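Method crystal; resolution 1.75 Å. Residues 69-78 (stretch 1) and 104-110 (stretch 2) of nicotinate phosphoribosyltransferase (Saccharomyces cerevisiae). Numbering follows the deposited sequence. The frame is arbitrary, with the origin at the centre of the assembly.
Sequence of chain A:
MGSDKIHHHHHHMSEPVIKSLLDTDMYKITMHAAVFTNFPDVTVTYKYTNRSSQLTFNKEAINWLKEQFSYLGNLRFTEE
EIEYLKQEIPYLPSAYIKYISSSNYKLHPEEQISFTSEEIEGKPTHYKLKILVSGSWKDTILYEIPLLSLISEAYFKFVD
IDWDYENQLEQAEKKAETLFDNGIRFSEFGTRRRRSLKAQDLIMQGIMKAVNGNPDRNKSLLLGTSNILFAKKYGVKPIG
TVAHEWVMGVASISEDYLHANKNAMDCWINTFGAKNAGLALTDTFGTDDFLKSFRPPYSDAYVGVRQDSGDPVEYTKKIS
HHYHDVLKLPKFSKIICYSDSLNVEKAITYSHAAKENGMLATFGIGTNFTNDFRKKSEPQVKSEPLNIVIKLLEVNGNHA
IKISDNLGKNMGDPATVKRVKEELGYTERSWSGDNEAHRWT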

# COMPACT_ATOMS: atom_id res chain seq x y z
N PHE A 69 19.02 -3.65 -5.16
CA PHE A 69 18.89 -2.92 -3.93
C PHE A 69 19.93 -1.81 -3.89
O PHE A 69 19.63 -0.70 -3.44
CB PHE A 69 19.05 -3.80 -2.70
CG PHE A 69 17.95 -4.83 -2.48
CD1 PHE A 69 16.77 -4.87 -3.23
CD2 PHE A 69 18.12 -5.80 -1.50
CE1 PHE A 69 15.77 -5.81 -2.97
CE2 PHE A 69 17.14 -6.75 -1.25
CZ PHE A 69 15.98 -6.77 -2.00
N SER A 70 21.16 -2.11 -4.31
CA SER A 70 22.20 -1.08 -4.25
C SER A 70 21.85 0.13 -5.12
O SER A 70 22.16 1.27 -4.80
CB SER A 70 23.57 -1.66 -4.62
OG SER A 70 23.69 -1.91 -6.02
N TYR A 71 21.22 -0.13 -6.28
CA TYR A 71 20.84 0.93 -7.20
C TYR A 71 19.86 1.93 -6.61
O TYR A 71 19.77 3.08 -7.03
CB TYR A 71 20.19 0.32 -8.44
CG TYR A 71 21.07 -0.53 -9.33
CD1 TYR A 71 22.50 -0.43 -9.32
CD2 TYR A 71 20.49 -1.38 -10.23
CE1 TYR A 71 23.29 -1.19 -10.20
CE2 TYR A 71 21.27 -2.15 -11.10
CZ TYR A 71 22.64 -2.05 -11.10
OH TYR A 71 23.38 -2.83 -11.96
N LEU A 72 19.11 1.50 -5.62
CA LEU A 72 18.21 2.45 -4.93
C LEU A 72 18.98 3.63 -4.36
O LEU A 72 18.45 4.73 -4.24
CB LEU A 72 17.46 1.74 -3.80
CG LEU A 72 16.57 0.60 -4.26
CD1 LEU A 72 15.91 -0.06 -3.05
CD2 LEU A 72 15.49 1.01 -5.31
N GLY A 73 20.22 3.38 -3.96
CA GLY A 73 21.07 4.45 -3.49
C GLY A 73 21.49 5.51 -4.53
O GLY A 73 22.04 6.55 -4.17
N ASN A 74 21.24 5.23 -5.79
CA ASN A 74 21.56 6.14 -6.92
C ASN A 74 20.41 7.06 -7.32
O ASN A 74 20.61 8.01 -8.06
CB ASN A 74 21.94 5.31 -8.14
CG ASN A 74 23.22 4.49 -7.95
OD1 ASN A 74 24.07 4.81 -7.12
ND2 ASN A 74 23.38 3.46 -8.77
N LEU A 75 19.23 6.81 -6.79
CA LEU A 75 18.06 7.56 -7.18
C LEU A 75 18.06 8.95 -6.55
O LEU A 75 18.43 9.11 -5.40
CB LEU A 75 16.81 6.82 -6.75
CG LEU A 75 16.51 5.47 -7.39
CD1 LEU A 75 15.45 4.77 -6.69
CD2 LEU A 75 16.18 5.67 -8.90
N ARG A 76 17.58 9.94 -7.30
CA ARG A 76 17.33 11.27 -6.75
C ARG A 76 15.97 11.74 -7.29
O ARG A 76 15.57 11.33 -8.37
CB ARG A 76 18.40 12.25 -7.17
CG ARG A 76 19.81 11.83 -6.76
CD ARG A 76 20.05 11.87 -5.24
NE ARG A 76 21.46 11.62 -4.91
CZ ARG A 76 22.01 10.42 -4.75
NH1 ARG A 76 21.31 9.33 -4.85
NH2 ARG A 76 23.30 10.31 -4.46
N PHE A 77 15.26 12.61 -6.57
CA PHE A 77 14.06 13.21 -7.16
C PHE A 77 14.50 14.24 -8.21
O PHE A 77 15.23 15.18 -7.89
CB PHE A 77 13.19 13.94 -6.13
CG PHE A 77 12.44 13.04 -5.19
CD1 PHE A 77 11.23 12.45 -5.56
CD2 PHE A 77 12.93 12.80 -3.93
CE1 PHE A 77 10.54 11.64 -4.71
CE2 PHE A 77 12.26 11.97 -3.07
CZ PHE A 77 11.04 11.40 -3.46
N THR A 78 14.08 14.06 -9.47
CA THR A 78 14.41 15.04 -10.51
C THR A 78 13.56 16.32 -10.39
O THR A 78 12.52 16.36 -9.71
CB THR A 78 14.18 14.47 -11.94
OG1 THR A 78 12.76 14.37 -12.21
CG2 THR A 78 14.89 13.09 -12.12
N ASN A 104 21.39 17.00 -0.71
CA ASN A 104 21.72 16.11 0.40
C ASN A 104 20.83 14.86 0.46
O ASN A 104 21.26 13.82 0.98
CB ASN A 104 21.67 16.83 1.76
CG ASN A 104 22.68 17.95 1.87
OD1 ASN A 104 23.88 17.77 1.59
ND2 ASN A 104 22.21 19.12 2.26
N TYR A 105 19.61 14.94 -0.09
CA TYR A 105 18.69 13.83 -0.06
C TYR A 105 19.13 12.58 -0.90
O TYR A 105 19.42 12.68 -2.11
CB TYR A 105 17.26 14.25 -0.43
CG TYR A 105 16.35 13.07 -0.27
CD1 TYR A 105 15.90 12.70 1.01
CD2 TYR A 105 16.05 12.24 -1.35
CE1 TYR A 105 15.14 11.57 1.19
CE2 TYR A 105 15.27 11.08 -1.17
CZ TYR A 105 14.82 10.78 0.11
OH TYR A 105 14.05 9.67 0.32
N LYS A 106 19.11 11.41 -0.27
CA LYS A 106 19.21 10.16 -0.96
C LYS A 106 18.89 9.02 -0.02
O LYS A 106 18.89 9.20 1.20
CB LYS A 106 20.63 9.95 -1.50
CG LYS A 106 21.68 9.90 -0.43
CD LYS A 106 23.08 10.15 -0.99
CE LYS A 106 23.96 10.95 0.01
NZ LYS A 106 23.55 12.39 0.27
N LEU A 107 18.64 7.86 -0.61
CA LEU A 107 18.54 6.62 0.17
C LEU A 107 19.95 6.09 0.41
O LEU A 107 20.87 6.30 -0.43
CB LEU A 107 17.69 5.60 -0.62
CG LEU A 107 16.22 5.95 -0.86
CD1 LEU A 107 15.61 4.86 -1.72
CD2 LEU A 107 15.50 6.12 0.51
N HIS A 108 20.11 5.38 1.53
CA HIS A 108 21.40 4.78 1.89
C HIS A 108 21.20 3.31 2.13
O HIS A 108 21.18 2.87 3.28
CB HIS A 108 22.02 5.44 3.14
CG HIS A 108 22.17 6.94 3.03
ND1 HIS A 108 21.12 7.81 3.28
CD2 HIS A 108 23.22 7.70 2.71
CE1 HIS A 108 21.54 9.05 3.10
NE2 HIS A 108 22.81 9.01 2.73
N PRO A 109 20.98 2.51 1.05
CA PRO A 109 20.67 1.10 1.26
C PRO A 109 21.76 0.33 2.01
O PRO A 109 21.46 -0.64 2.73
CB PRO A 109 20.47 0.57 -0.18
CG PRO A 109 21.06 1.54 -1.06
CD PRO A 109 21.00 2.86 -0.37
N GLU A 110 23.02 0.73 1.82
CA GLU A 110 24.14 0.06 2.46
C GLU A 110 24.09 0.13 4.00
O GLU A 110 24.57 -0.77 4.67
CB GLU A 110 25.46 0.60 1.89
CG GLU A 110 25.88 2.01 2.40
CD GLU A 110 25.11 3.20 1.80
OE1 GLU A 110 24.25 3.03 0.89
OE2 GLU A 110 25.42 4.33 2.25
O HOH W 1 18.65 7.40 -3.43
O HOH W 2 23.26 6.77 -1.50

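No direct hydrogen bond joins the two stretches. Packing and two waters hold them together, and 428 Å² of surface is buried.

The backbones come closest at Gly73 and Leu107, whose CA atoms are 5.0 Å apart. Gly73 CA lies 3.5 Å from Pro109 CD and makes a CA-H...O contact with Leu107 O at 3.6 Å. A CB on Gly73 would sit 3.0 Å from Pro109 CD, which is tight, so glycine suits the site. Pro109 points toward stretch 1, and its CG reaches Phe69 O at 3.6 Å. Its compact ring, with C-gamma endo pucker, fits against this helical backbone. Pro109 is also the first residue of the helix in stretch 2.

Leu107 also points toward stretch 1. Its chi1 m, chi2 t rotamer places Leu107 CD1 3.8 Å from Leu72 O and 4.2 Å from Leu72 CB. Leu72 has the same m, t rotamer. Both leucines are buried.

Arg76 starts out sideways, but its m, m, t conformation folds the chain back. Arg76 NH1 then donates to Gly73 O at 3.0 Å and to Leu75 O at 2.9 Å. Held this way, the guanidinium receives Lys106 over one face, with Arg76 NH1 3.5 Å from Lys106 CB. Arg76 CD lies 3.3 Å from Tyr105 O. The end of Lys106 leads away from stretch 1, and its NZ donates a hydrogen bond to Asn104 O at 2.8 Å. The charged amine thus stays clear of the guanidinium.

Tyr105 (chi1 t) and Phe77 (chi1 m) start sideways and bring their rings together. Tyr105 CE2 and Phe77 CE2 are 3.7 Å apart, and the ring planes meet obliquely at 39°. Both residues are buried, as suits large aromatic groups.

Water 1 donates to Leu72 O and Leu75 O and accepts from Leu107 N. Water 2 donates to Gly73 O and Leu107 O. These waters link backbone groups of the two stretches where no direct hydrogen bond forms.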